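Local coordinates for protein E1 (Kluyveromyces marxianus, PDB 3VX6) that acts as the E1-like enzyme Atg7 of autophagy, activating Atg12 for conjugation with Atg5 and Atg8 for conjugation with phosphatidylethanolamine, at residues 22-27 against 134-139; 102-107 against 122-127. One frame throughout, in Å; residues are numbered along the deposited sequence.

Contact 1. Residues 22-27 against 134-139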
# COMPACT_ATOMS: atom_id res chain seq x y z
N SER A 22 11.15 8.35 17.08
CA SER A 22 10.07 9.26 17.46
C SER A 22 8.69 8.67 17.25
O SER A 22 7.70 9.20 17.75
CB SER A 22 10.18 10.56 16.67
OG SER A 22 9.82 10.38 15.32
N PHE A 23 8.61 7.58 16.49
CA PHE A 23 7.34 6.91 16.23
C PHE A 23 7.00 6.02 17.40
O PHE A 23 5.86 5.98 17.85
CB PHE A 23 7.42 6.04 14.98
CG PHE A 23 6.20 5.21 14.75
CD1 PHE A 23 6.13 3.91 15.23
CD2 PHE A 23 5.11 5.73 14.05
CE1 PHE A 23 5.00 3.14 15.02
CE2 PHE A 23 3.98 4.96 13.83
CZ PHE A 23 3.92 3.66 14.31
N PHE A 24 8.00 5.29 17.88
CA PHE A 24 7.82 4.41 19.02
C PHE A 24 7.80 5.25 20.28
O PHE A 24 7.26 4.83 21.30
CB PHE A 24 8.94 3.39 19.09
CG PHE A 24 8.76 2.28 18.12
CD1 PHE A 24 9.71 2.04 17.13
CD2 PHE A 24 7.61 1.50 18.15
CE1 PHE A 24 9.51 1.04 16.20
CE2 PHE A 24 7.41 0.50 17.23
CZ PHE A 24 8.35 0.27 16.25
N HIS A 25 8.40 6.43 20.19
CA HIS A 25 8.40 7.33 21.31
C HIS A 25 6.96 7.79 21.37
O HIS A 25 6.34 7.81 22.42
CB HIS A 25 9.34 8.51 21.06
CG HIS A 25 10.70 8.34 21.65
ND1 HIS A 25 11.49 7.23 21.41
CD2 HIS A 25 11.43 9.14 22.46
CE1 HIS A 25 12.64 7.36 22.04
NE2 HIS A 25 12.63 8.51 22.69
N GLU A 26 6.41 8.14 20.21
CA GLU A 26 5.04 8.59 20.13
C GLU A 26 4.10 7.42 20.40
O GLU A 26 3.08 7.58 21.07
CB GLU A 26 4.75 9.19 18.74
CG GLU A 26 3.33 9.72 18.55
CD GLU A 26 2.95 10.85 19.50
OE1 GLU A 26 3.81 11.29 20.31
OE2 GLU A 26 1.79 11.32 19.44
N LEU A 27 4.44 6.24 19.89
CA LEU A 27 3.61 5.08 20.13
C LEU A 27 3.59 4.89 21.62
O LEU A 27 2.53 4.67 22.22
CB LEU A 27 4.18 3.82 19.47
CG LEU A 27 3.46 2.50 19.81
CD1 LEU A 27 1.97 2.64 19.53
CD2 LEU A 27 4.05 1.37 19.00
N TYR A 134 12.62 -1.67 27.23
CA TYR A 134 12.74 -0.60 26.24
C TYR A 134 13.18 -1.09 24.85
O TYR A 134 14.16 -0.63 24.28
CB TYR A 134 13.68 0.49 26.77
CG TYR A 134 13.48 1.81 26.08
CD1 TYR A 134 13.81 1.97 24.74
CD2 TYR A 134 12.93 2.90 26.75
CE1 TYR A 134 13.60 3.18 24.07
CE2 TYR A 134 12.71 4.13 26.09
CZ TYR A 134 13.05 4.24 24.74
OH TYR A 134 12.84 5.41 24.04
N LYS A 135 12.41 -2.04 24.31
CA LYS A 135 12.67 -2.62 23.00
C LYS A 135 11.34 -2.64 22.26
O LYS A 135 10.32 -3.01 22.82
CB LYS A 135 13.19 -4.05 23.17
CG LYS A 135 14.36 -4.17 24.15
CD LYS A 135 14.68 -5.63 24.48
CE LYS A 135 15.75 -5.73 25.56
NZ LYS A 135 15.98 -7.14 26.00
N PHE A 136 11.36 -2.23 21.00
CA PHE A 136 10.14 -2.17 20.21
C PHE A 136 10.13 -3.11 19.03
O PHE A 136 10.78 -2.85 18.03
CB PHE A 136 9.93 -0.75 19.72
CG PHE A 136 9.81 0.23 20.82
CD1 PHE A 136 8.56 0.68 21.25
CD2 PHE A 136 10.95 0.67 21.49
CE1 PHE A 136 8.45 1.55 22.33
CE2 PHE A 136 10.84 1.54 22.57
CZ PHE A 136 9.59 1.98 22.98
N TYR A 137 9.37 -4.19 19.15
CA TYR A 137 9.23 -5.17 18.09
C TYR A 137 8.08 -4.73 17.19
O TYR A 137 7.01 -4.39 17.67
CB TYR A 137 8.92 -6.54 18.71
CG TYR A 137 9.90 -6.95 19.79
CD1 TYR A 137 10.82 -7.98 19.57
CD2 TYR A 137 9.93 -6.29 21.02
CE1 TYR A 137 11.75 -8.34 20.56
CE2 TYR A 137 10.85 -6.65 22.01
CZ TYR A 137 11.76 -7.67 21.77
OH TYR A 137 12.69 -7.99 22.73
N TYR A 138 8.30 -4.71 15.88
CA TYR A 138 7.22 -4.33 14.98
C TYR A 138 7.34 -4.98 13.63
O TYR A 138 8.38 -5.51 13.25
CB TYR A 138 7.17 -2.82 14.77
CG TYR A 138 8.39 -2.25 14.12
CD1 TYR A 138 9.60 -2.21 14.80
CD2 TYR A 138 8.32 -1.70 12.83
CE1 TYR A 138 10.72 -1.63 14.23
CE2 TYR A 138 9.44 -1.12 12.25
CZ TYR A 138 10.64 -1.09 12.96
OH TYR A 138 11.77 -0.51 12.42
N TRP A 139 6.23 -4.94 12.90
CA TRP A 139 6.16 -5.53 11.59
C TRP A 139 5.14 -4.78 10.77
O TRP A 139 3.97 -4.70 11.13
CB TRP A 139 5.76 -6.98 11.71
CG TRP A 139 6.26 -7.82 10.60
CD1 TRP A 139 6.82 -7.38 9.43
CD2 TRP A 139 6.30 -9.24 10.56
NE1 TRP A 139 7.19 -8.45 8.67
CE2 TRP A 139 6.88 -9.61 9.33
CE3 TRP A 139 5.88 -10.25 11.44
CZ2 TRP A 139 7.07 -10.94 8.96
CZ3 TRP A 139 6.07 -11.58 11.06
CH2 TRP A 139 6.66 -11.91 9.83
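Phe24 and Phe136 both set CG beside the backbone N and anti to the carbonyl carbon (chi1 -78° and -59°), which sends their rings past each other in opposite directions, each lying across the root of the other. With Tyr138 they form an aromatic cluster between helix 21-33 and strand 135-144, part of the packing of that helix on one face of a mixed sheet. The overlap is reciprocal: Phe136 CB sits over the centre of the Phe24 ring, 3.5 Å from its centroid, and Phe24 CB returns a CH-pi contact to the Phe136 ring, 3.7 Å from that centroid but displaced toward the rim. The two ring planes are tilted against each other, with centroids 4.9 Å apart.

Farther out, Phe24 turns its edge to the face of Tyr138 in a T-shaped pair, planes at 63° and centroids 4.8 Å apart. Tyr138 CB meanwhile lies at the Phe24 edge, in its plane. Phe23 CD1 from the same helix covers the Phe24 face that Phe136 does not, while Val19 and Ile275 also touch the Phe24 side chain. An alanine in place of Phe24 keeps CB but is likely to open a gap between Phe136 and Tyr138, leaving the face of Tyr138 without its edge-on partner and Phe23 without the ring beneath it.

The strand starts at a G1 beta bulge involving Tyr134 and Lys135. Tyr134 and His25 come together at the margin, where their modelled approach is too close to be trusted; both also touch Leu277. Near the helix backbone, the Phe136 ring reaches Phe24 O with CE1 at 3.6 Å, and that same carbonyl oxygen accepts a hydrogen bond from Ser28 OG.

Contact 2. Residues 102-107 against 122-127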
# COMPACT_ATOMS: atom_id res chain seq x y z
N LYS A 102 -4.18 -11.79 5.41
CA LYS A 102 -5.19 -12.34 4.52
C LYS A 102 -6.49 -11.55 4.67
O LYS A 102 -7.13 -11.18 3.68
CB LYS A 102 -5.47 -13.80 4.87
CG LYS A 102 -6.50 -14.45 3.97
CD LYS A 102 -6.99 -15.75 4.57
CE LYS A 102 -7.76 -16.60 3.55
NZ LYS A 102 -8.41 -17.79 4.18
N GLU A 103 -6.89 -11.30 5.91
CA GLU A 103 -8.12 -10.56 6.18
C GLU A 103 -8.01 -9.12 5.72
O GLU A 103 -8.92 -8.61 5.07
CB GLU A 103 -8.46 -10.62 7.67
CG GLU A 103 -9.06 -11.95 8.08
CD GLU A 103 -9.28 -12.05 9.58
OE1 GLU A 103 -9.93 -11.16 10.15
OE2 GLU A 103 -8.81 -13.04 10.18
N LYS A 104 -6.92 -8.47 6.08
CA LYS A 104 -6.71 -7.09 5.68
C LYS A 104 -6.80 -7.06 4.17
O LYS A 104 -7.29 -6.10 3.58
CB LYS A 104 -5.35 -6.58 6.16
CG LYS A 104 -5.38 -5.92 7.54
CD LYS A 104 -5.99 -6.82 8.59
CE LYS A 104 -7.23 -6.19 9.20
NZ LYS A 104 -8.04 -7.17 10.02
N GLY A 105 -6.34 -8.14 3.55
CA GLY A 105 -6.38 -8.25 2.10
C GLY A 105 -7.77 -8.34 1.52
O GLY A 105 -8.05 -7.74 0.48
N GLN A 106 -8.65 -9.11 2.16
CA GLN A 106 -10.02 -9.26 1.68
C GLN A 106 -10.81 -7.98 1.83
O GLN A 106 -11.74 -7.72 1.06
CB GLN A 106 -10.73 -10.38 2.46
CG GLN A 106 -10.13 -11.75 2.23
CD GLN A 106 -10.74 -12.83 3.11
OE1 GLN A 106 -10.84 -12.67 4.33
NE2 GLN A 106 -11.13 -13.95 2.50
N GLU A 107 -10.44 -7.17 2.82
CA GLU A 107 -11.12 -5.91 3.08
C GLU A 107 -10.78 -4.90 2.00
O GLU A 107 -11.63 -4.15 1.54
CB GLU A 107 -10.72 -5.37 4.45
CG GLU A 107 -10.99 -6.32 5.60
CD GLU A 107 -10.29 -5.90 6.89
OE1 GLU A 107 -10.42 -6.64 7.88
OE2 GLU A 107 -9.62 -4.83 6.91
N SER A 122 -3.10 0.45 1.33
CA SER A 122 -2.96 0.82 2.73
C SER A 122 -1.79 0.08 3.37
O SER A 122 -1.20 -0.81 2.77
CB SER A 122 -4.25 0.50 3.48
OG SER A 122 -4.21 1.05 4.77
N PHE A 123 -1.43 0.47 4.58
CA PHE A 123 -0.38 -0.24 5.27
C PHE A 123 -0.86 -0.51 6.67
O PHE A 123 -1.60 0.28 7.26
CB PHE A 123 0.93 0.54 5.29
CG PHE A 123 0.89 1.80 6.07
CD1 PHE A 123 0.28 2.94 5.55
CD2 PHE A 123 1.52 1.88 7.31
CE1 PHE A 123 0.32 4.14 6.24
CE2 PHE A 123 1.57 3.08 8.01
CZ PHE A 123 0.97 4.21 7.48
N TYR A 124 -0.45 -1.65 7.18
CA TYR A 124 -0.82 -2.12 8.50
C TYR A 124 0.47 -2.49 9.23
O TYR A 124 1.39 -3.08 8.67
CB TYR A 124 -1.71 -3.35 8.35
CG TYR A 124 -2.96 -3.10 7.52
CD1 TYR A 124 -4.16 -2.75 8.14
CD2 TYR A 124 -2.93 -3.20 6.12
CE1 TYR A 124 -5.31 -2.50 7.39
CE2 TYR A 124 -4.08 -2.95 5.35
CZ TYR A 124 -5.27 -2.60 6.00
OH TYR A 124 -6.43 -2.37 5.28
N MET A 125 0.53 -2.12 10.50
CA MET A 125 1.71 -2.41 11.27
C MET A 125 1.31 -3.13 12.53
O MET A 125 0.36 -2.74 13.18
CB MET A 125 2.43 -1.10 11.63
CG MET A 125 3.71 -1.30 12.41
SD MET A 125 4.48 0.27 12.83
CE MET A 125 4.99 -0.10 14.51
N ILE A 126 1.99 -4.22 12.85
CA ILE A 126 1.70 -4.90 14.10
C ILE A 126 2.96 -4.63 14.88
O ILE A 126 4.05 -4.52 14.31
CB ILE A 126 1.47 -6.42 13.95
CG1 ILE A 126 2.64 -7.07 13.20
CG2 ILE A 126 0.11 -6.66 13.29
CD1 ILE A 126 2.60 -8.60 13.18
N SER A 127 2.84 -4.49 16.19
CA SER A 127 4.01 -4.21 16.98
C SER A 127 3.84 -4.59 18.42
O SER A 127 2.75 -4.95 18.87
CB SER A 127 4.36 -2.71 16.89
OG SER A 127 3.33 -1.89 17.43
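The Tyr124 ring carries Lys104 CG on one face, almost over its centre: the methylene is 3.4 Å from the ring centroid and 12° off the normal, a CH-pi contact. CB of the same lysine stands farther toward the phenol end, 3.9 Å from Tyr124 CE2. Around the ring, the Tyr82 ring meets it at a tilt, and Phe100, Leu108 and Pro143 also touch the tyrosine. The aliphatic root of the lysine joins Phe100 and Leu108 in laying helix 97-114 against the sheet. The helix belongs to a beta-alpha-beta crossover, in which the chain leaves strand 78-86, passes through the helical connection and returns as the parallel neighbour 123-130.

Beyond CG, the Lys104 chain bends at chi2 (54°) and again at chi3, carrying the ammonium away from the ring; the contact is therefore made by hydrocarbon and not by the charge. Glu107, one turn on, takes up that charge: Lys104 NZ and Glu107 OE1 form a salt bridge at 3.2 Å, with a weak hydrogen bond. The other carboxylate oxygen, Glu107 OE2, comes only to 4.3 Å from Tyr124 OH.

Contacts 1 and 2 pack helices against opposite faces of one sheet. Tyr124 and Ile126 of strand 123-130 turn to helix 97-114, whereas Met125 and Ser127 turn to helix 21-33. Contact 1 is the larger and more deeply covered, its chemistry mostly aromatic; contact 2 is partly buried, a single lysine-on-tyrosine contact whose charged end pairs within the helix. The strands of the two contacts are antiparallel neighbours, joined by a probable hydrogen bond from Trp139 N to Ile126 O. Met125 CE reaches across, packing 3.5 Å from Tyr138 CB and also against Phe23. Along the chain, 102-107 and 122-127 lie nested inside the loop closed by contact 1.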